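Endo-1,3-beta-glucanase (Streptomyces sioyaensis, PDB 3DGT) hydrolyses internal 1,3-beta-glucosidic linkages of beta-1,3-glucans, and is seen here as the family 16 glycoside hydrolase catalytic domain of a longer protein. Local coordinates at residues A[91-96]-A[231-236]; A[153-158]-A[213-218]; A[201-206]-A[219-224]. All blocks are in the same frame, centred on the assembly; numbering follows the deposited sequence.

Interaction 1 of 3, residues A[91-96]-A[231-236]; sequences DFQPPA and ATNHGF
Phe-92 and Phe-236 meet through their backbones. Phe-236 N donates to Phe-92 O at 3.0 Å, with a bent N-H...O angle of 135°. The same oxygen receives a CA-H contact from Gly-235 CA at 3.3 Å, so Phe-92 O has two partners from 231-236. It also lies at the edge of the Phe-236 ring, near the ring plane. In the other direction, Phe-236 O approaches Phe-92 CD2 to 3.2 Å, oblique to that ring.

Gln-93 is the main side chain of the contact. Its CG is anti to the backbone N (chi1 178°), and the chain runs extended across the His-234 carbonyl. Gln-93 OE1 sits 3.3 Å from His-234 C. Gln-93 NE2 gives a weak hydrogen bond to Asn-233 OD1 at 3.5 Å. The two amide planes are 72° apart.

The imidazole of His-234 is held at both nitrogens. His-234 ND1 donates to Gly-235 O at 2.8 Å, and NE2 bonds to Asn-230 O. Two carbonyl partners would favour a protonated ring, although the charge is not established. Thr-232 O takes a weak bond from His-234 N at 3.0 Å. Thr-232 OG1 bonds to Trp-228 O, and Asp-91 OD2 pairs with Arg-89.

Behind the contact, Trp-197 touches Gln-93 and Thr-232 and meets the Phe-236 ring with its plane nearly perpendicular. Backbone bonds tie Gly-235 to Ala-128. Asn-233 is the centre of an inverse gamma turn, on the way from helix 225-232 into strand 236-244. The contact joins this turn to the loop between strands 80-87 and 99-107, at an end of the beta-jelly-roll sandwich of family 16 glycoside hydrolases.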
ATOM      1  N   ASP A  91      15.425  -1.611   2.033  1.00 12.85           N
ATOM      2  CA  ASP A  91      16.369  -2.499   1.338  1.00 13.11           C
ATOM      3  C   ASP A  91      15.741  -3.643   0.546  1.00 13.46           C
ATOM      4  O   ASP A  91      16.454  -4.354  -0.153  1.00 14.61           O
ATOM      5  CB  ASP A  91      17.383  -3.067   2.330  1.00 13.69           C
ATOM      6  CG  ASP A  91      16.727  -3.832   3.451  1.00 13.72           C
ATOM      7  OD1 ASP A  91      16.328  -3.183   4.443  1.00 13.64           O
ATOM      8  OD2 ASP A  91      16.616  -5.077   3.348  1.00 16.00           O
ATOM      9  N   PHE A  92      14.423  -3.825   0.659  1.00 12.80           N
ATOM     10  CA  PHE A  92      13.732  -4.984   0.083  1.00 12.64           C
ATOM     11  C   PHE A  92      13.909  -5.078  -1.427  1.00 12.67           C
ATOM     12  O   PHE A  92      13.450  -4.212  -2.161  1.00 12.56           O
ATOM     13  CB  PHE A  92      12.240  -4.942   0.418  1.00 12.09           C
ATOM     14  CG  PHE A  92      11.942  -4.797   1.899  1.00 12.08           C
ATOM     15  CD1 PHE A  92      12.491  -5.671   2.826  1.00 12.23           C
ATOM     16  CD2 PHE A  92      11.096  -3.790   2.355  1.00 12.57           C
ATOM     17  CE1 PHE A  92      12.206  -5.543   4.190  1.00 12.76           C
ATOM     18  CE2 PHE A  92      10.803  -3.651   3.718  1.00 13.59           C
ATOM     19  CZ  PHE A  92      11.366  -4.524   4.633  1.00 13.31           C
ATOM     20  N   GLN A  93      14.588  -6.142  -1.859  1.00 12.66           N
ATOM     21  CA  GLN A  93      14.917  -6.404  -3.259  1.00 13.55           C
ATOM     22  C   GLN A  93      15.532  -7.792  -3.334  1.00 13.89           C
ATOM     23  O   GLN A  93      16.529  -8.054  -2.660  1.00 14.91           O
ATOM     24  CB  GLN A  93      15.936  -5.379  -3.781  1.00 13.43           C
ATOM     25  CG  GLN A  93      16.368  -5.613  -5.236  1.00 13.39           C
ATOM     26  CD  GLN A  93      17.507  -4.718  -5.680  1.00 14.02           C
ATOM     27  OE1 GLN A  93      18.144  -4.053  -4.870  1.00 16.23           O
ATOM     28  NE2 GLN A  93      17.776  -4.716  -6.976  1.00 14.17           N
ATOM     29  N   PRO A  94      14.966  -8.679  -4.172  1.00 14.21           N
ATOM     30  CA  PRO A  94      15.573  -9.997  -4.304  1.00 14.30           C
ATOM     31  C   PRO A  94      16.836  -9.897  -5.137  1.00 14.22           C
ATOM     32  O   PRO A  94      16.938  -9.007  -5.978  1.00 14.00           O
ATOM     33  CB  PRO A  94      14.525 -10.790  -5.079  1.00 14.81           C
ATOM     34  CG  PRO A  94      13.784  -9.777  -5.884  1.00 14.76           C
ATOM     35  CD  PRO A  94      13.800  -8.506  -5.052  1.00 14.29           C
ATOM     36  N   PRO A  95      17.809 -10.803  -4.916  1.00 15.01           N
ATOM     37  CA  PRO A  95      18.949 -10.755  -5.836  1.00 14.70           C
ATOM     38  C   PRO A  95      18.563 -11.321  -7.189  1.00 14.40           C
ATOM     39  O   PRO A  95      17.538 -11.996  -7.298  1.00 13.95           O
ATOM     40  CB  PRO A  95      19.973 -11.667  -5.163  1.00 15.13           C
ATOM     41  CG  PRO A  95      19.133 -12.633  -4.384  1.00 15.34           C
ATOM     42  CD  PRO A  95      17.978 -11.820  -3.873  1.00 15.35           C
ATOM     43  N   ALA A  96      19.373 -11.049  -8.209  1.00 14.03           N
ATOM     44  CA  ALA A  96      19.080 -11.567  -9.536  1.00 13.66           C
ATOM     45  C   ALA A  96      19.077 -13.088  -9.482  1.00 13.56           C
ATOM     46  O   ALA A  96      19.921 -13.695  -8.810  1.00 13.71           O
ATOM     47  CB  ALA A  96      20.099 -11.057 -10.537  1.00 13.87           C
ATOM     48  N   ALA A 231      13.096   1.832 -12.234  1.00 13.55           N
ATOM     49  CA  ALA A 231      11.951   1.469 -11.415  1.00 13.13           C
ATOM     50  C   ALA A 231      12.231   0.337 -10.438  1.00 13.31           C
ATOM     51  O   ALA A 231      11.549   0.244  -9.417  1.00 13.33           O
ATOM     52  CB  ALA A 231      10.744   1.132 -12.288  1.00 12.59           C
ATOM     53  N   THR A 232      13.209  -0.521 -10.734  1.00 13.20           N
ATOM     54  CA  THR A 232      13.380  -1.752  -9.950  1.00 14.24           C
ATOM     55  C   THR A 232      14.790  -2.078  -9.468  1.00 14.47           C
ATOM     56  O   THR A 232      14.946  -2.991  -8.655  1.00 14.66           O
ATOM     57  CB  THR A 232      12.829  -3.005 -10.683  1.00 14.31           C
ATOM     58  OG1 THR A 232      13.675  -3.320 -11.790  1.00 15.06           O
ATOM     59  CG2 THR A 232      11.422  -2.777 -11.192  1.00 15.60           C
ATOM     60  N   ASN A 233      15.810  -1.371  -9.947  1.00 15.07           N
ATOM     61  CA  ASN A 233      17.172  -1.717  -9.528  1.00 15.38           C
ATOM     62  C   ASN A 233      17.611  -1.020  -8.244  1.00 15.27           C
ATOM     63  O   ASN A 233      18.566  -0.242  -8.222  1.00 16.04           O
ATOM     64  CB  ASN A 233      18.215  -1.559 -10.645  1.00 16.35           C
ATOM     65  CG  ASN A 233      19.543  -2.223 -10.279  1.00 18.72           C
ATOM     66  OD1 ASN A 233      19.565  -3.209  -9.534  1.00 23.13           O
ATOM     67  ND2 ASN A 233      20.644  -1.664 -10.760  1.00 23.07           N
ATOM     68  N   HIS A 234      16.910  -1.350  -7.167  1.00 14.17           N
ATOM     69  CA  HIS A 234      17.115  -0.757  -5.857  1.00 13.47           C
ATOM     70  C   HIS A 234      16.157  -1.433  -4.892  1.00 13.04           C
ATOM     71  O   HIS A 234      15.249  -2.156  -5.312  1.00 12.58           O
ATOM     72  CB  HIS A 234      16.833   0.754  -5.889  1.00 13.16           C
ATOM     73  CG  HIS A 234      15.595   1.126  -6.646  1.00 13.08           C
ATOM     74  ND1 HIS A 234      14.335   0.764  -6.227  1.00 12.88           N
ATOM     75  CD2 HIS A 234      15.422   1.826  -7.793  1.00 12.92           C
ATOM     76  CE1 HIS A 234      13.438   1.220  -7.082  1.00 13.98           C
ATOM     77  NE2 HIS A 234      14.071   1.870  -8.043  1.00 13.92           N
ATOM     78  N   GLY A 235      16.358  -1.193  -3.604  1.00 12.80           N
ATOM     79  CA  GLY A 235      15.370  -1.579  -2.609  1.00 12.74           C
ATOM     80  C   GLY A 235      14.087  -0.776  -2.728  1.00 12.73           C
ATOM     81  O   GLY A 235      13.996   0.203  -3.493  1.00 13.04           O
ATOM     82  N   PHE A 236      13.091  -1.224  -1.971  1.00 12.44           N
ATOM     83  CA  PHE A 236      11.836  -0.505  -1.775  1.00 11.76           C
ATOM     84  C   PHE A 236      11.546  -0.432  -0.283  1.00 12.12           C
ATOM     85  O   PHE A 236      11.987  -1.293   0.484  1.00 12.77           O
ATOM     86  CB  PHE A 236      10.668  -1.244  -2.437  1.00 11.85           C
ATOM     87  CG  PHE A 236      10.591  -1.095  -3.931  1.00 11.52           C
ATOM     88  CD1 PHE A 236      11.469  -1.779  -4.767  1.00 11.43           C
ATOM     89  CD2 PHE A 236       9.602  -0.311  -4.512  1.00 11.23           C
ATOM     90  CE1 PHE A 236      11.380  -1.655  -6.158  1.00 11.95           C
ATOM     91  CE2 PHE A 236       9.505  -0.186  -5.897  1.00 11.22           C
ATOM     92  CZ  PHE A 236      10.392  -0.858  -6.721  1.00 12.19           C
TER

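Interaction 2 of 3, residues A[153-158]-A[213-218]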
ATOM      1  N   ASN A 153     -16.252  -3.491  -3.226  1.00 10.85           N
ATOM      2  CA  ASN A 153     -15.682  -4.839  -3.142  1.00 11.62           C
ATOM      3  C   ASN A 153     -14.731  -5.136  -4.292  1.00 11.41           C
ATOM      4  O   ASN A 153     -15.027  -5.949  -5.182  1.00 11.74           O
ATOM      5  CB  ASN A 153     -16.781  -5.901  -3.082  1.00 11.39           C
ATOM      6  CG  ASN A 153     -16.224  -7.311  -2.995  1.00 11.48           C
ATOM      7  OD1 ASN A 153     -15.136  -7.534  -2.454  1.00 11.93           O
ATOM      8  ND2 ASN A 153     -16.976  -8.278  -3.503  1.00 13.50           N
ATOM      9  N   LYS A 154     -13.586  -4.463  -4.273  1.00 11.75           N
ATOM     10  CA  LYS A 154     -12.507  -4.788  -5.195  1.00 12.04           C
ATOM     11  C   LYS A 154     -11.191  -4.219  -4.740  1.00 11.82           C
ATOM     12  O   LYS A 154     -11.143  -3.234  -3.979  1.00 11.94           O
ATOM     13  CB  LYS A 154     -12.821  -4.384  -6.642  1.00 12.64           C
ATOM     14  CG  LYS A 154     -13.569  -3.061  -6.831  1.00 12.86           C
ATOM     15  CD  LYS A 154     -13.757  -2.794  -8.328  1.00 12.98           C
ATOM     16  CE  LYS A 154     -14.662  -1.610  -8.603  1.00 14.24           C
ATOM     17  NZ  LYS A 154     -14.957  -1.512 -10.079  1.00 14.27           N
ATOM     18  N   THR A 155     -10.130  -4.893  -5.170  1.00 11.80           N
ATOM     19  CA  THR A 155      -8.773  -4.453  -4.932  1.00 11.62           C
ATOM     20  C   THR A 155      -8.125  -4.085  -6.260  1.00 11.59           C
ATOM     21  O   THR A 155      -8.356  -4.744  -7.285  1.00 11.65           O
ATOM     22  CB  THR A 155      -7.947  -5.521  -4.178  1.00 12.01           C
ATOM     23  OG1 THR A 155      -6.588  -5.080  -4.104  1.00 11.93           O
ATOM     24  CG2 THR A 155      -8.028  -6.891  -4.859  1.00 12.38           C
ATOM     25  N   TRP A 156      -7.361  -3.001  -6.245  1.00 11.24           N
ATOM     26  CA  TRP A 156      -6.542  -2.585  -7.379  1.00 11.09           C
ATOM     27  C   TRP A 156      -5.074  -2.843  -7.064  1.00 11.07           C
ATOM     28  O   TRP A 156      -4.609  -2.550  -5.957  1.00 11.21           O
ATOM     29  CB  TRP A 156      -6.710  -1.083  -7.637  1.00 10.99           C
ATOM     30  CG  TRP A 156      -7.980  -0.605  -8.317  1.00 11.11           C
ATOM     31  CD1 TRP A 156      -8.111  -0.236  -9.619  1.00 11.78           C
ATOM     32  CD2 TRP A 156      -9.267  -0.374  -7.704  1.00 11.50           C
ATOM     33  NE1 TRP A 156      -9.398   0.200  -9.871  1.00 11.71           N
ATOM     34  CE2 TRP A 156     -10.127   0.120  -8.712  1.00 11.73           C
ATOM     35  CE3 TRP A 156      -9.771  -0.536  -6.402  1.00 12.63           C
ATOM     36  CZ2 TRP A 156     -11.461   0.454  -8.463  1.00 12.27           C
ATOM     37  CZ3 TRP A 156     -11.111  -0.191  -6.151  1.00 12.05           C
ATOM     38  CH2 TRP A 156     -11.936   0.286  -7.182  1.00 11.94           C
ATOM     39  N   ALA A 157      -4.347  -3.379  -8.044  1.00 11.21           N
ATOM     40  CA  ALA A 157      -2.896  -3.559  -7.939  1.00 11.27           C
ATOM     41  C   ALA A 157      -2.264  -2.978  -9.185  1.00 11.20           C
ATOM     42  O   ALA A 157      -2.762  -3.187 -10.288  1.00 11.66           O
ATOM     43  CB  ALA A 157      -2.534  -5.017  -7.811  1.00 12.01           C
ATOM     44  N   THR A 158      -1.169  -2.250  -9.004  1.00 11.48           N
ATOM     45  CA  THR A 158      -0.629  -1.410 -10.069  1.00 11.70           C
ATOM     46  C   THR A 158       0.878  -1.233  -9.943  1.00 11.73           C
ATOM     47  O   THR A 158       1.397  -1.066  -8.834  1.00 12.35           O
ATOM     48  CB  THR A 158      -1.261   0.004 -10.015  1.00 11.84           C
ATOM     49  OG1 THR A 158      -2.689  -0.098  -9.894  1.00 12.25           O
ATOM     50  CG2 THR A 158      -0.930   0.783 -11.265  1.00 11.94           C
ATOM     51  N   VAL A 213      -4.536 -15.593  -5.586  1.00 13.97           N
ATOM     52  CA  VAL A 213      -4.997 -15.604  -6.982  1.00 14.82           C
ATOM     53  C   VAL A 213      -4.422 -14.409  -7.738  1.00 14.23           C
ATOM     54  O   VAL A 213      -4.684 -13.263  -7.394  1.00 13.78           O
ATOM     55  CB  VAL A 213      -6.536 -15.608  -7.078  1.00 15.33           C
ATOM     56  CG1 VAL A 213      -6.961 -15.892  -8.523  1.00 16.21           C
ATOM     57  CG2 VAL A 213      -7.133 -16.677  -6.151  1.00 17.12           C
ATOM     58  N   THR A 214      -3.643 -14.684  -8.781  1.00 13.98           N
ATOM     59  CA  THR A 214      -2.959 -13.624  -9.516  1.00 14.03           C
ATOM     60  C   THR A 214      -3.902 -12.884 -10.457  1.00 14.02           C
ATOM     61  O   THR A 214      -4.591 -13.512 -11.274  1.00 15.12           O
ATOM     62  CB  THR A 214      -1.747 -14.189 -10.277  1.00 14.18           C
ATOM     63  OG1 THR A 214      -0.822 -14.741  -9.326  1.00 15.15           O
ATOM     64  CG2 THR A 214      -1.054 -13.089 -11.092  1.00 14.38           C
ATOM     65  N   TYR A 215      -3.938 -11.555 -10.338  1.00 13.09           N
ATOM     66  CA  TYR A 215      -4.809 -10.742 -11.203  1.00 13.39           C
ATOM     67  C   TYR A 215      -4.107  -9.706 -12.066  1.00 14.00           C
ATOM     68  O   TYR A 215      -4.685  -9.243 -13.049  1.00 14.45           O
ATOM     69  CB  TYR A 215      -6.006 -10.131 -10.446  1.00 13.32           C
ATOM     70  CG  TYR A 215      -5.701  -9.165  -9.315  1.00 12.03           C
ATOM     71  CD1 TYR A 215      -5.258  -9.618  -8.077  1.00 12.60           C
ATOM     72  CD2 TYR A 215      -5.938  -7.795  -9.466  1.00 12.42           C
ATOM     73  CE1 TYR A 215      -5.005  -8.727  -7.044  1.00 10.66           C
ATOM     74  CE2 TYR A 215      -5.701  -6.907  -8.435  1.00 11.83           C
ATOM     75  CZ  TYR A 215      -5.235  -7.380  -7.224  1.00 11.94           C
ATOM     76  OH  TYR A 215      -4.992  -6.504  -6.178  1.00 13.08           O
ATOM     77  N   GLN A 216      -2.869  -9.366 -11.722  1.00 13.67           N
ATOM     78  CA  GLN A 216      -2.062  -8.475 -12.545  1.00 14.21           C
ATOM     79  C   GLN A 216      -0.630  -8.961 -12.594  1.00 14.83           C
ATOM     80  O   GLN A 216      -0.037  -9.275 -11.562  1.00 15.14           O
ATOM     81  CB  GLN A 216      -2.113  -7.033 -12.022  1.00 14.54           C
ATOM     82  CG  GLN A 216      -1.207  -6.054 -12.801  1.00 15.31           C
ATOM     83  CD  GLN A 216      -1.696  -5.794 -14.224  1.00 16.78           C
ATOM     84  OE1 GLN A 216      -2.869  -5.484 -14.437  1.00 19.14           O
ATOM     85  NE2 GLN A 216      -0.799  -5.920 -15.204  1.00 16.37           N
ATOM     86  N   THR A 217      -0.093  -9.035 -13.807  1.00 15.51           N
ATOM     87  CA  THR A 217       1.318  -9.321 -14.008  1.00 16.20           C
ATOM     88  C   THR A 217       1.927  -8.205 -14.849  1.00 15.90           C
ATOM     89  O   THR A 217       1.303  -7.702 -15.794  1.00 16.65           O
ATOM     90  CB  THR A 217       1.545 -10.682 -14.694  1.00 16.49           C
ATOM     91  OG1 THR A 217       0.761 -11.693 -14.047  1.00 18.83           O
ATOM     92  CG2 THR A 217       3.020 -11.094 -14.619  1.00 18.28           C
ATOM     93  N   VAL A 218       3.140  -7.820 -14.478  1.00 15.03           N
ATOM     94  CA  VAL A 218       3.907  -6.819 -15.212  1.00 14.73           C
ATOM     95  C   VAL A 218       5.224  -7.488 -15.575  1.00 14.47           C
ATOM     96  O   VAL A 218       5.830  -8.154 -14.745  1.00 14.74           O
ATOM     97  CB  VAL A 218       4.154  -5.546 -14.353  1.00 14.86           C
ATOM     98  CG1 VAL A 218       4.867  -4.462 -15.163  1.00 16.33           C
ATOM     99  CG2 VAL A 218       2.833  -5.003 -13.795  1.00 16.16           C
TER
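Tyr-215 reaches Thr-155 and Ala-157 with the outer half of its ring and its hydroxyl. Its CB points toward 153-158. Further out, CE2 of Tyr-215 packs against Thr-155 O at 3.6 Å and against Ala-157 CB at 3.7 Å. CZ of Tyr-215 sits between two methyl groups, 3.6 Å from Ala-157 CB and 3.7 Å from Thr-155 CG2. The Ala-157 methyl comes to the ring obliquely.

The two strands run nearly parallel, with axes 7.7 Å apart at an angle of 21°, but they do not pair. Strand 213-219 pairs with 205-210, whereas strand 155-160 pairs with 142-144 and 175-179. Tyr-215 and Gln-216 form a classic beta bulge opposite Phe-208. Both residues of the bulge turn their CB toward 153-158, consistent with packing between strands of the two layers of the jelly-roll sandwich.

At the tip, Thr-155 OG1 donates to Tyr-215 OH at 3.0 Å. OG1 is anti to the backbone N of Thr-155 (chi1 174°), and the Thr-155 and Tyr-215 side chains cross at a slant. Tyr-215 OH also lies 3.3 Å from Ala-157 CB. The carbonyl carbon of Trp-156 lies at the ring edge, near its plane. Beside the tyrosine, Gln-216 CG approaches Ala-157 O at 4.1 Å, and its bent chain gives a weak bond from NE2 to Thr-217 O.

Interaction 3 of 3, residues A[201-206]-A[219-224]. Unlike the reference sequence in segment 219-224: Gln-222 (reference His).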
ATOM      1  N   VAL A 201      13.512 -15.353 -14.095  1.00 16.41           N
ATOM      2  CA  VAL A 201      13.158 -15.566 -15.497  1.00 17.89           C
ATOM      3  C   VAL A 201      13.443 -14.313 -16.307  1.00 17.46           C
ATOM      4  O   VAL A 201      13.496 -13.210 -15.757  1.00 17.83           O
ATOM      5  CB  VAL A 201      11.640 -15.921 -15.670  1.00 18.03           C
ATOM      6  CG1 VAL A 201      11.350 -17.330 -15.175  1.00 19.57           C
ATOM      7  CG2 VAL A 201      10.734 -14.896 -14.989  1.00 20.25           C
ATOM      8  N   SER A 202      13.637 -14.489 -17.612  1.00 17.15           N
ATOM      9  CA  SER A 202      13.690 -13.373 -18.542  1.00 16.79           C
ATOM     10  C   SER A 202      12.510 -13.491 -19.503  1.00 16.51           C
ATOM     11  O   SER A 202      12.361 -14.518 -20.170  1.00 17.68           O
ATOM     12  CB  SER A 202      15.009 -13.369 -19.320  1.00 16.85           C
ATOM     13  OG  SER A 202      15.018 -12.313 -20.270  1.00 19.10           O
ATOM     14  N   PRO A 203      11.654 -12.455 -19.582  1.00 15.54           N
ATOM     15  CA  PRO A 203      11.761 -11.180 -18.868  1.00 14.91           C
ATOM     16  C   PRO A 203      11.369 -11.299 -17.397  1.00 14.41           C
ATOM     17  O   PRO A 203      10.529 -12.133 -17.032  1.00 15.44           O
ATOM     18  CB  PRO A 203      10.772 -10.281 -19.616  1.00 14.86           C
ATOM     19  CG  PRO A 203       9.709 -11.222 -20.093  1.00 15.79           C
ATOM     20  CD  PRO A 203      10.449 -12.506 -20.436  1.00 15.82           C
ATOM     21  N   GLU A 204      11.979 -10.456 -16.570  1.00 13.67           N
ATOM     22  CA  GLU A 204      11.625 -10.377 -15.155  1.00 13.08           C
ATOM     23  C   GLU A 204      10.156 -10.008 -15.032  1.00 13.57           C
ATOM     24  O   GLU A 204       9.603  -9.340 -15.907  1.00 13.01           O
ATOM     25  CB  GLU A 204      12.508  -9.357 -14.434  1.00 13.65           C
ATOM     26  CG  GLU A 204      13.952  -9.814 -14.268  1.00 13.27           C
ATOM     27  CD  GLU A 204      14.776  -8.874 -13.400  1.00 14.02           C
ATOM     28  OE1 GLU A 204      14.397  -7.695 -13.259  1.00 16.06           O
ATOM     29  OE2 GLU A 204      15.822  -9.308 -12.870  1.00 15.88           O
ATOM     30  N   ALA A 205       9.526 -10.465 -13.958  1.00 13.32           N
ATOM     31  CA  ALA A 205       8.093 -10.243 -13.786  1.00 13.68           C
ATOM     32  C   ALA A 205       7.740  -9.872 -12.366  1.00 14.00           C
ATOM     33  O   ALA A 205       8.410 -10.273 -11.414  1.00 14.01           O
ATOM     34  CB  ALA A 205       7.309 -11.479 -14.206  1.00 14.26           C
ATOM     35  N   ILE A 206       6.673  -9.098 -12.252  1.00 14.06           N
ATOM     36  CA  ILE A 206       6.067  -8.780 -10.966  1.00 14.99           C
ATOM     37  C   ILE A 206       4.605  -9.239 -11.037  1.00 14.69           C
ATOM     38  O   ILE A 206       3.889  -8.911 -11.993  1.00 15.02           O
ATOM     39  CB  ILE A 206       6.234  -7.280 -10.631  1.00 15.06           C
ATOM     40  CG1 ILE A 206       7.721  -7.013 -10.326  1.00 15.92           C
ATOM     41  CG2 ILE A 206       5.309  -6.859  -9.465  1.00 16.46           C
ATOM     42  CD1 ILE A 206       8.115  -5.540 -10.236  1.00 16.10           C
ATOM     43  N   THR A 219       5.660  -7.344 -16.823  1.00 14.04           N
ATOM     44  CA  THR A 219       6.955  -7.899 -17.228  1.00 14.01           C
ATOM     45  C   THR A 219       7.887  -6.806 -17.716  1.00 14.23           C
ATOM     46  O   THR A 219       7.445  -5.769 -18.210  1.00 14.23           O
ATOM     47  CB  THR A 219       6.822  -8.988 -18.308  1.00 14.00           C
ATOM     48  OG1 THR A 219       6.218  -8.426 -19.475  1.00 13.93           O
ATOM     49  CG2 THR A 219       5.973 -10.153 -17.821  1.00 13.62           C
ATOM     50  N   ALA A 220       9.188  -7.062 -17.585  1.00 14.48           N
ATOM     51  CA  ALA A 220      10.218  -6.069 -17.885  1.00 15.18           C
ATOM     52  C   ALA A 220      10.167  -5.578 -19.317  1.00 15.67           C
ATOM     53  O   ALA A 220      10.526  -4.432 -19.585  1.00 16.98           O
ATOM     54  CB  ALA A 220      11.590  -6.626 -17.581  1.00 15.01           C
ATOM     55  N   ASN A 221       9.724  -6.432 -20.237  1.00 15.75           N
ATOM     56  CA  ASN A 221       9.730  -6.078 -21.646  1.00 16.41           C
ATOM     57  C   ASN A 221       8.589  -5.129 -22.026  1.00 16.33           C
ATOM     58  O   ASN A 221       8.478  -4.731 -23.198  1.00 17.21           O
ATOM     59  CB  ASN A 221       9.721  -7.338 -22.515  1.00 16.75           C
ATOM     60  CG  ASN A 221       8.511  -8.200 -22.267  1.00 16.24           C
ATOM     61  OD1 ASN A 221       8.194  -8.538 -21.124  1.00 16.76           O
ATOM     62  ND2 ASN A 221       7.826  -8.567 -23.335  1.00 17.48           N
ATOM     63  N   GLN A 222       7.756  -4.753 -21.047  1.00 16.08           N
ATOM     64  CA  GLN A 222       6.701  -3.752 -21.270  1.00 16.37           C
ATOM     65  C   GLN A 222       7.256  -2.338 -21.331  1.00 16.40           C
ATOM     66  O   GLN A 222       6.527  -1.392 -21.618  1.00 17.40           O
ATOM     67  CB  GLN A 222       5.607  -3.825 -20.199  1.00 16.11           C
ATOM     68  CG  GLN A 222       4.728  -5.052 -20.316  1.00 15.78           C
ATOM     69  CD  GLN A 222       3.570  -5.021 -19.342  1.00 16.04           C
ATOM     70  OE1 GLN A 222       2.558  -4.361 -19.565  1.00 18.42           O
ATOM     71  NE2 GLN A 222       3.713  -5.743 -18.259  1.00 14.33           N
ATOM     72  N   MET A 223       8.544  -2.186 -21.040  1.00 16.66           N
ATOM     73  CA  MET A 223       9.195  -0.877 -21.074  1.00 16.62           C
ATOM     74  C   MET A 223      10.650  -1.077 -21.488  1.00 17.21           C
ATOM     75  O   MET A 223      11.118  -2.217 -21.558  1.00 17.22           O
ATOM     76  CB  MET A 223       9.082  -0.191 -19.700  1.00 17.16           C
ATOM     77  CG  MET A 223       9.706  -0.987 -18.555  1.00 16.11           C
ATOM     78  SD  MET A 223       9.033  -0.601 -16.928  1.00 15.52           S
ATOM     79  CE  MET A 223       7.545  -1.590 -16.948  1.00 16.96           C
ATOM     80  N   ASP A 224      11.369   0.008 -21.774  1.00 17.66           N
ATOM     81  CA  ASP A 224      12.779  -0.139 -22.124  1.00 18.67           C
ATOM     82  C   ASP A 224      13.643  -0.485 -20.903  1.00 18.58           C
ATOM     83  O   ASP A 224      13.180  -0.376 -19.757  1.00 18.22           O
ATOM     84  CB  ASP A 224      13.316   1.049 -22.957  1.00 19.27           C
ATOM     85  CG  ASP A 224      13.370   2.366 -22.196  1.00 21.69           C
ATOM     86  OD1 ASP A 224      13.420   2.374 -20.953  1.00 23.49           O
ATOM     87  OD2 ASP A 224      13.410   3.420 -22.877  1.00 24.67           O
TER
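Ala-205 and Thr-219 face each other as an antiparallel non-hydrogen-bonded pair, at the open end of the beta hairpin formed by strands 205-210 and 213-219. Their side chains lie on the same face of the sheet, and Ala-205 CB is 4.1 Å from Thr-219 CG2. Next to this pair, Ala-220 N donates to Glu-204 O at 2.9 Å, with an N-H...O angle of 152°. Thr-219 CA adds a CA-H contact to the same Glu-204 O at 3.3 Å, so two groups grip that carbonyl.

Pro-203, which follows a cis peptide bond, turns its ring toward 219-224. Pro-203 CB packs against Ala-220 CB at 4.3 Å. CG of Pro-203 reaches Asn-221 OD1 at 3.2 Å.

That oxygen is held in place from its own side, because Thr-219 OG1 donates to Asn-221 OD1 at 2.6 Å. In both residues chi1 is close to 60°, which brings Thr-219 OG1 and Asn-221 CG between their backbone N and carbonyl carbon. The chain then makes a 3-10 turn over 220-222, and Gln-222 N bonds to Thr-219 O.

Further out, the Glu-204 carboxylate is fixed at both oxygens, OE1 by Trp-228 NE1 and OE2 by a salt bridge to Arg-199. Asp-224 is the N-cap of helix 225-232. Its side chain caps a backbone N of that helix, and its OD1 also bonds to Thr-227 OG1.

In the fold
Interactions 2 and 3 touch directly. Val-218 O lies 2.8 Å from Ile-206 N, a probable hydrogen bond between strands 213-219 and 205-210. Their centres are about 17 Å apart. Interaction 1 lies about 14 Å from interaction 3, centre to centre, and does not touch it, but helix 225-232 and Arg-199 connect the two. Trp-228 bonds to Thr-232 and Glu-204, and Arg-199 bonds to Pro-94 and Glu-204. Interaction 2 lies about 21 Å from interaction 1, centre to centre, and nearer the centre of the molecule. All three lie away from the magnesium ion, which is bound at Asp-16, Gly-66 and Asp-269.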